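Local structure of deoxyribodipyrimidine photo-lyase (Oryza sativa Japonica Group, 3UMV) at residues F394-E405 with F455-C466. The protein uses light energy and a bound FAD to split UV-induced cyclobutane pyrimidine dimers in DNA back into separate pyrimidines. Numbering follows the deposited sequence.
Sequences FMRMYWAKKILE and FGKIRYMNYAGC. With FAD (flavin-adenine dinucleotide), chain I; URE (urea), chain K; EDO (1,2-ethanediol), chain F.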
loop_
_atom_site.group_PDB
_atom_site.type_symbol
_atom_site.label_atom_id
_atom_site.label_comp_id
_atom_site.label_asym_id
_atom_site.label_seq_id
_atom_site.Cartn_x
_atom_site.Cartn_y
_atom_site.Cartn_z
ATOM N N PHE A 394 10.335 -11.767 6.172
ATOM C CA PHE A 394 11.324 -12.715 5.686
ATOM C C PHE A 394 10.605 -13.945 5.112
ATOM O O PHE A 394 10.971 -14.451 4.058
ATOM C CB PHE A 394 12.303 -13.134 6.781
ATOM C CG PHE A 394 13.371 -14.059 6.284
ATOM C CD1 PHE A 394 14.558 -13.552 5.774
ATOM C CD2 PHE A 394 13.173 -15.429 6.276
ATOM C CE1 PHE A 394 15.541 -14.400 5.302
ATOM C CE2 PHE A 394 14.154 -16.281 5.799
ATOM C CZ PHE A 394 15.336 -15.762 5.313
ATOM N N MET A 395 9.567 -14.405 5.803
ATOM C CA MET A 395 8.822 -15.578 5.330
ATOM C C MET A 395 8.102 -15.331 3.982
ATOM O O MET A 395 7.898 -16.276 3.231
ATOM C CB MET A 395 7.841 -16.124 6.385
ATOM C CG MET A 395 8.512 -16.847 7.572
ATOM S SD MET A 395 9.892 -17.910 7.114
ATOM C CE MET A 395 9.074 -19.076 6.035
ATOM N N ARG A 396 7.733 -14.083 3.664
ATOM C CA ARG A 396 7.102 -13.803 2.360
ATOM C C ARG A 396 7.988 -14.195 1.175
ATOM O O ARG A 396 7.488 -14.725 0.157
ATOM C CB ARG A 396 6.661 -12.336 2.245
ATOM C CG ARG A 396 5.576 -11.961 3.226
ATOM C CD ARG A 396 4.934 -10.625 2.866
ATOM N NE ARG A 396 4.340 -10.000 4.044
ATOM C CZ ARG A 396 3.351 -9.119 4.002
ATOM N NH1 ARG A 396 2.815 -8.788 2.838
ATOM N NH2 ARG A 396 2.881 -8.583 5.126
ATOM N N MET A 397 9.299 -13.971 1.313
ATOM C CA MET A 397 10.255 -14.353 0.269
ATOM C C MET A 397 10.297 -15.878 0.091
ATOM O O MET A 397 10.189 -16.381 -1.028
ATOM C CB MET A 397 11.655 -13.821 0.596
ATOM C CG MET A 397 11.721 -12.317 0.665
ATOM S SD MET A 397 13.397 -11.710 1.017
ATOM C CE MET A 397 13.424 -11.866 2.784
ATOM N N TYR A 398 10.454 -16.603 1.199
ATOM C CA TYR A 398 10.462 -18.062 1.191
ATOM C C TYR A 398 9.155 -18.607 0.608
ATOM O O TYR A 398 9.159 -19.439 -0.293
ATOM C CB TYR A 398 10.646 -18.575 2.620
ATOM C CG TYR A 398 10.700 -20.079 2.742
ATOM C CD1 TYR A 398 9.558 -20.824 3.022
ATOM C CD2 TYR A 398 11.899 -20.756 2.566
ATOM C CE1 TYR A 398 9.625 -22.221 3.143
ATOM C CE2 TYR A 398 11.972 -22.129 2.676
ATOM C CZ TYR A 398 10.841 -22.856 2.952
ATOM O OH TYR A 398 10.948 -24.226 3.051
ATOM N N TRP A 399 8.047 -18.082 1.115
ATOM C CA TRP A 399 6.697 -18.501 0.736
ATOM C C TRP A 399 6.474 -18.402 -0.764
ATOM O O TRP A 399 6.024 -19.358 -1.409
ATOM C CB TRP A 399 5.701 -17.628 1.495
ATOM C CG TRP A 399 4.281 -17.755 1.097
ATOM C CD1 TRP A 399 3.383 -18.690 1.530
ATOM C CD2 TRP A 399 3.557 -16.865 0.246
ATOM N NE1 TRP A 399 2.150 -18.453 0.967
ATOM C CE2 TRP A 399 2.232 -17.342 0.171
ATOM C CE3 TRP A 399 3.902 -15.717 -0.470
ATOM C CZ2 TRP A 399 1.257 -16.712 -0.597
ATOM C CZ3 TRP A 399 2.935 -15.099 -1.230
ATOM C CH2 TRP A 399 1.629 -15.586 -1.283
ATOM N N ALA A 400 6.809 -17.268 -1.351
ATOM C CA ALA A 400 6.559 -17.093 -2.771
ATOM C C ALA A 400 7.506 -17.927 -3.638
ATOM O O ALA A 400 7.124 -18.406 -4.705
ATOM C CB ALA A 400 6.626 -15.602 -3.157
ATOM N N LYS A 401 8.746 -18.081 -3.191
ATOM C CA LYS A 401 9.699 -18.900 -3.923
ATOM C C LYS A 401 9.322 -20.380 -3.960
ATOM O O LYS A 401 9.558 -21.066 -4.969
ATOM C CB LYS A 401 11.103 -18.708 -3.374
ATOM C CG LYS A 401 11.663 -17.344 -3.730
ATOM C CD LYS A 401 13.125 -17.220 -3.368
ATOM C CE LYS A 401 13.635 -15.809 -3.736
ATOM N NZ LYS A 401 13.764 -15.636 -5.205
ATOM N N LYS A 402 8.746 -20.891 -2.874
ATOM C CA LYS A 402 8.250 -22.273 -2.902
ATOM C C LYS A 402 7.094 -22.438 -3.888
ATOM O O LYS A 402 6.931 -23.491 -4.505
ATOM C CB LYS A 402 7.824 -22.743 -1.516
ATOM C CG LYS A 402 8.963 -22.878 -0.524
ATOM C CD LYS A 402 9.969 -23.919 -0.990
ATOM C CE LYS A 402 11.355 -23.319 -1.061
ATOM N NZ LYS A 402 12.434 -24.354 -1.191
ATOM N N ILE A 403 6.283 -21.396 -4.056
ATOM C CA ILE A 403 5.187 -21.487 -5.010
ATOM C C ILE A 403 5.743 -21.659 -6.425
ATOM O O ILE A 403 5.237 -22.473 -7.197
ATOM C CB ILE A 403 4.262 -20.272 -4.907
ATOM C CG1 ILE A 403 3.644 -20.210 -3.519
ATOM C CG2 ILE A 403 3.162 -20.338 -5.955
ATOM C CD1 ILE A 403 2.764 -18.994 -3.280
ATOM N N LEU A 404 6.812 -20.932 -6.743
ATOM C CA LEU A 404 7.538 -21.150 -8.001
ATOM C C LEU A 404 8.030 -22.595 -8.117
ATOM O O LEU A 404 7.923 -23.243 -9.178
ATOM C CB LEU A 404 8.730 -20.198 -8.097
ATOM C CG LEU A 404 9.686 -20.452 -9.264
ATOM C CD1 LEU A 404 8.955 -20.293 -10.599
ATOM C CD2 LEU A 404 10.884 -19.507 -9.184
ATOM N N GLU A 405 8.557 -23.115 -7.015
ATOM C CA GLU A 405 9.138 -24.455 -7.030
ATOM C C GLU A 405 8.103 -25.574 -7.162
ATOM O O GLU A 405 8.423 -26.659 -7.616
ATOM C CB GLU A 405 9.936 -24.664 -5.751
ATOM C CG GLU A 405 10.914 -25.815 -5.809
ATOM C CD GLU A 405 11.804 -25.868 -4.586
ATOM O OE1 GLU A 405 12.733 -26.691 -4.574
ATOM O OE2 GLU A 405 11.595 -25.073 -3.648
ATOM N N PHE A 455 14.361 -22.992 -11.120
ATOM C CA PHE A 455 14.571 -21.583 -10.860
ATOM C C PHE A 455 15.458 -20.922 -11.903
ATOM O O PHE A 455 15.446 -19.700 -12.056
ATOM C CB PHE A 455 15.236 -21.394 -9.506
ATOM C CG PHE A 455 14.283 -21.406 -8.356
ATOM C CD1 PHE A 455 14.238 -20.347 -7.474
ATOM C CD2 PHE A 455 13.424 -22.474 -8.163
ATOM C CE1 PHE A 455 13.349 -20.356 -6.409
ATOM C CE2 PHE A 455 12.548 -22.493 -7.100
ATOM C CZ PHE A 455 12.516 -21.435 -6.217
ATOM N N GLY A 456 16.262 -21.709 -12.606
ATOM C CA GLY A 456 17.307 -21.098 -13.404
ATOM C C GLY A 456 18.194 -20.246 -12.507
ATOM O O GLY A 456 18.606 -20.691 -11.431
ATOM N N LYS A 457 18.471 -19.019 -12.941
ATOM C CA LYS A 457 19.272 -18.081 -12.147
ATOM C C LYS A 457 18.473 -17.246 -11.138
ATOM O O LYS A 457 19.023 -16.378 -10.468
ATOM C CB LYS A 457 20.087 -17.179 -13.070
ATOM C CG LYS A 457 20.966 -17.973 -14.019
ATOM C CD LYS A 457 21.769 -17.076 -14.936
ATOM C CE LYS A 457 22.440 -17.905 -16.016
ATOM N NZ LYS A 457 23.251 -17.065 -16.944
ATOM N N ILE A 458 17.174 -17.494 -11.031
ATOM C CA ILE A 458 16.372 -16.778 -10.044
ATOM C C ILE A 458 16.859 -17.243 -8.674
ATOM O O ILE A 458 17.097 -18.427 -8.481
ATOM C CB ILE A 458 14.876 -17.121 -10.182
ATOM C CG1 ILE A 458 14.378 -16.731 -11.580
ATOM C CG2 ILE A 458 14.069 -16.426 -9.088
ATOM C CD1 ILE A 458 14.641 -15.266 -11.938
ATOM N N ARG A 459 16.992 -16.312 -7.728
ATOM C CA ARG A 459 17.457 -16.634 -6.375
ATOM C C ARG A 459 16.652 -17.760 -5.707
ATOM O O ARG A 459 15.408 -17.745 -5.703
ATOM C CB ARG A 459 17.450 -15.373 -5.498
ATOM C CG ARG A 459 18.020 -15.604 -4.088
ATOM C CD ARG A 459 17.662 -14.465 -3.126
ATOM N NE ARG A 459 18.160 -13.166 -3.580
ATOM C CZ ARG A 459 18.801 -12.299 -2.803
ATOM N NH1 ARG A 459 19.025 -12.598 -1.527
ATOM N NH2 ARG A 459 19.221 -11.133 -3.301
ATOM N N TYR A 460 17.370 -18.730 -5.135
ATOM C CA TYR A 460 16.768 -19.899 -4.503
ATOM C C TYR A 460 16.849 -19.752 -2.985
ATOM O O TYR A 460 17.793 -19.164 -2.470
ATOM C CB TYR A 460 17.505 -21.175 -4.937
ATOM C CG TYR A 460 16.836 -22.459 -4.491
ATOM C CD1 TYR A 460 17.443 -23.292 -3.563
ATOM C CD2 TYR A 460 15.607 -22.838 -5.003
ATOM C CE1 TYR A 460 16.840 -24.470 -3.157
ATOM C CE2 TYR A 460 14.987 -24.015 -4.597
ATOM C CZ TYR A 460 15.610 -24.822 -3.675
ATOM O OH TYR A 460 15.011 -25.997 -3.259
ATOM N N MET A 461 15.846 -20.266 -2.282
ATOM C CA MET A 461 15.876 -20.337 -0.826
ATOM C C MET A 461 15.338 -21.705 -0.448
ATOM O O MET A 461 14.491 -22.259 -1.154
ATOM C CB MET A 461 15.000 -19.249 -0.202
ATOM C CG MET A 461 15.487 -17.800 -0.390
ATOM S SD MET A 461 14.242 -16.602 0.190
ATOM C CE MET A 461 14.479 -16.682 1.970
ATOM N N ASN A 462 15.828 -22.278 0.648
ATOM C CA ASN A 462 15.305 -23.578 1.061
ATOM C C ASN A 462 15.181 -23.721 2.564
ATOM O O ASN A 462 15.624 -22.843 3.319
ATOM C CB ASN A 462 16.077 -24.754 0.430
ATOM C CG ASN A 462 17.551 -24.787 0.822
ATOM O OD1 ASN A 462 18.008 -24.019 1.677
ATOM N ND2 ASN A 462 18.300 -25.700 0.201
ATOM N N TYR A 463 14.534 -24.811 2.974
ATOM C CA TYR A 463 14.250 -25.106 4.369
ATOM C C TYR A 463 15.558 -25.108 5.146
ATOM O O TYR A 463 15.675 -24.447 6.177
ATOM C CB TYR A 463 13.579 -26.481 4.462
ATOM C CG TYR A 463 12.971 -26.845 5.801
ATOM C CD1 TYR A 463 13.753 -27.356 6.832
ATOM C CD2 TYR A 463 11.600 -26.732 6.017
ATOM C CE1 TYR A 463 13.190 -27.711 8.056
ATOM C CE2 TYR A 463 11.030 -27.085 7.230
ATOM C CZ TYR A 463 11.829 -27.572 8.248
ATOM O OH TYR A 463 11.263 -27.924 9.457
ATOM N N ALA A 464 16.542 -25.844 4.636
ATOM C CA ALA A 464 17.840 -25.936 5.301
ATOM C C ALA A 464 18.464 -24.558 5.516
ATOM O O ALA A 464 19.107 -24.310 6.534
ATOM C CB ALA A 464 18.785 -26.840 4.517
ATOM N N GLY A 465 18.270 -23.665 4.551
ATOM C CA GLY A 465 18.811 -22.320 4.641
ATOM C C GLY A 465 18.159 -21.536 5.758
ATOM O O GLY A 465 18.808 -20.732 6.433
ATOM N N CYS A 466 16.867 -21.770 5.956
ATOM C CA CYS A 466 16.144 -21.120 7.042
ATOM C C CYS A 466 16.578 -21.657 8.396
ATOM O O CYS A 466 16.728 -20.888 9.344
ATOM C CB CYS A 466 14.638 -21.290 6.869
ATOM S SG CYS A 466 13.990 -20.388 5.437
HETATM P PA FAD I . 9.071 -3.410 8.315
HETATM O O1A FAD I . 10.259 -4.318 8.221
HETATM O O2A FAD I . 8.893 -2.749 9.654
HETATM O O5B FAD I . 9.180 -2.325 7.144
HETATM C C5B FAD I . 8.689 -1.010 7.292
HETATM C C4B FAD I . 8.082 -0.529 5.971
HETATM O O4B FAD I . 9.023 -0.564 4.909
HETATM C C3B FAD I . 6.952 -1.428 5.507
HETATM O O3B FAD I . 5.735 -1.095 6.133
HETATM C C2B FAD I . 6.918 -1.120 4.039
HETATM O O2B FAD I . 6.308 0.140 3.834
HETATM C C1B FAD I . 8.382 -0.965 3.718
HETATM N N9A FAD I . 8.951 -2.231 3.226
HETATM C C8A FAD I . 9.588 -3.202 3.951
HETATM N N7A FAD I . 9.955 -4.182 3.092
HETATM C C5A FAD I . 9.543 -3.850 1.836
HETATM C C6A FAD I . 9.641 -4.460 0.579
HETATM N N6A FAD I . 10.328 -5.586 0.390
HETATM N N1A FAD I . 9.110 -3.836 -0.528
HETATM C C2A FAD I . 8.493 -2.613 -0.398
HETATM N N3A FAD I . 8.393 -2.016 0.839
HETATM C C4A FAD I . 8.921 -2.621 1.926
HETATM N N1 FAD I . 4.389 -5.227 1.319
HETATM C C2 FAD I . 3.183 -4.594 1.394
HETATM O O2 FAD I . 3.159 -3.467 1.890
HETATM N N3 FAD I . 2.039 -5.198 0.901
HETATM C C4 FAD I . 2.098 -6.462 0.342
HETATM O O4 FAD I . 1.074 -7.001 -0.092
HETATM C C4X FAD I . 3.333 -7.093 0.260
HETATM N N5 FAD I . 3.456 -8.355 -0.273
HETATM C C5X FAD I . 4.695 -8.959 -0.364
HETATM C C6 FAD I . 4.815 -10.231 -0.939
HETATM C C7 FAD I . 6.067 -10.847 -1.028
HETATM C C7M FAD I . 6.170 -12.209 -1.663
HETATM C C8 FAD I . 7.192 -10.184 -0.530
HETATM C C8M FAD I . 8.560 -10.795 -0.593
HETATM C C9 FAD I . 7.058 -8.933 0.047
HETATM C C9A FAD I . 5.820 -8.322 0.127
HETATM N N10 FAD I . 5.698 -7.076 0.707
HETATM C C10 FAD I . 4.462 -6.477 0.756
HETATM C "C1'" FAD I . 6.899 -6.327 1.268
HETATM C "C2'" FAD I . 7.176 -6.607 2.779
HETATM O "O2'" FAD I . 7.182 -7.996 3.131
HETATM C "C3'" FAD I . 6.209 -5.887 3.737
HETATM O "O3'" FAD I . 6.144 -4.529 3.391
HETATM C "C4'" FAD I . 6.623 -5.989 5.207
HETATM O "O4'" FAD I . 6.693 -7.350 5.590
HETATM C "C5'" FAD I . 5.599 -5.224 6.043
HETATM O "O5'" FAD I . 5.690 -5.438 7.432
HETATM P P FAD I . 6.217 -4.250 8.374
HETATM O O1P FAD I . 5.460 -2.966 8.096
HETATM O O2P FAD I . 6.124 -4.682 9.814
HETATM O O3P FAD I . 7.748 -4.247 7.865
HETATM C C URE K . 20.338 -19.954 -7.036
HETATM O O URE K . 19.580 -19.992 -8.011
HETATM N N1 URE K . 20.082 -19.189 -5.994
HETATM N N2 URE K . 21.418 -20.697 -7.029
HETATM C C1 EDO F . 14.532 -27.698 -7.374
HETATM O O1 EDO F . 13.203 -27.865 -7.059
HETATM C C2 EDO F . 14.996 -26.467 -7.731
HETATM O O2 EDO F . 16.335 -26.289 -7.976
HETATM O O HOH W 1 13.127 -26.115 0.737
#
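M461 lies against Y398, their CA atoms 6.2 Å apart, where the extended run 459-462 passes roughly antiparallel to helix 394-405; beyond it N462 N-caps helix 463-469, and F455-I458 forms a type II' turn near E405. The F455 ring is sandwiched: L404 CD2 sits 3.7 Å from its centroid, almost on the normal, and Y460 CD2 covers the opposite face. M461, bent at its last torsion (chi3 78°), lays SD beside M397 CB and brings CE to F394 CZ (3.6 Å). C466 SG meets the Y398 ring obliquely and the F394 ring at its edge. Two lysines reach loop carbonyls: K401 NZ donates to R459 O (2.7 Å), tilted from the carbonyl plane, and also to S440 O of helix 431-442; K402 NZ meets M461 O (2.9 Å) in plane. K402 NZ also salt-bridges E405 OE2 on its syn side, while Y460 OH donates to OE1 (2.7 Å). An alanine at E405 would probably leave K402 without this countercharge and Y460 OH without its acceptor. The helix's other flank carries R396 at the flavin and W399, a predicted electron-transfer residue whose ring meets W378 with nearly parallel planes; on the flank facing 455-466, M461 O and E405, itself held by Y460, probably steady K402's buried ammonium.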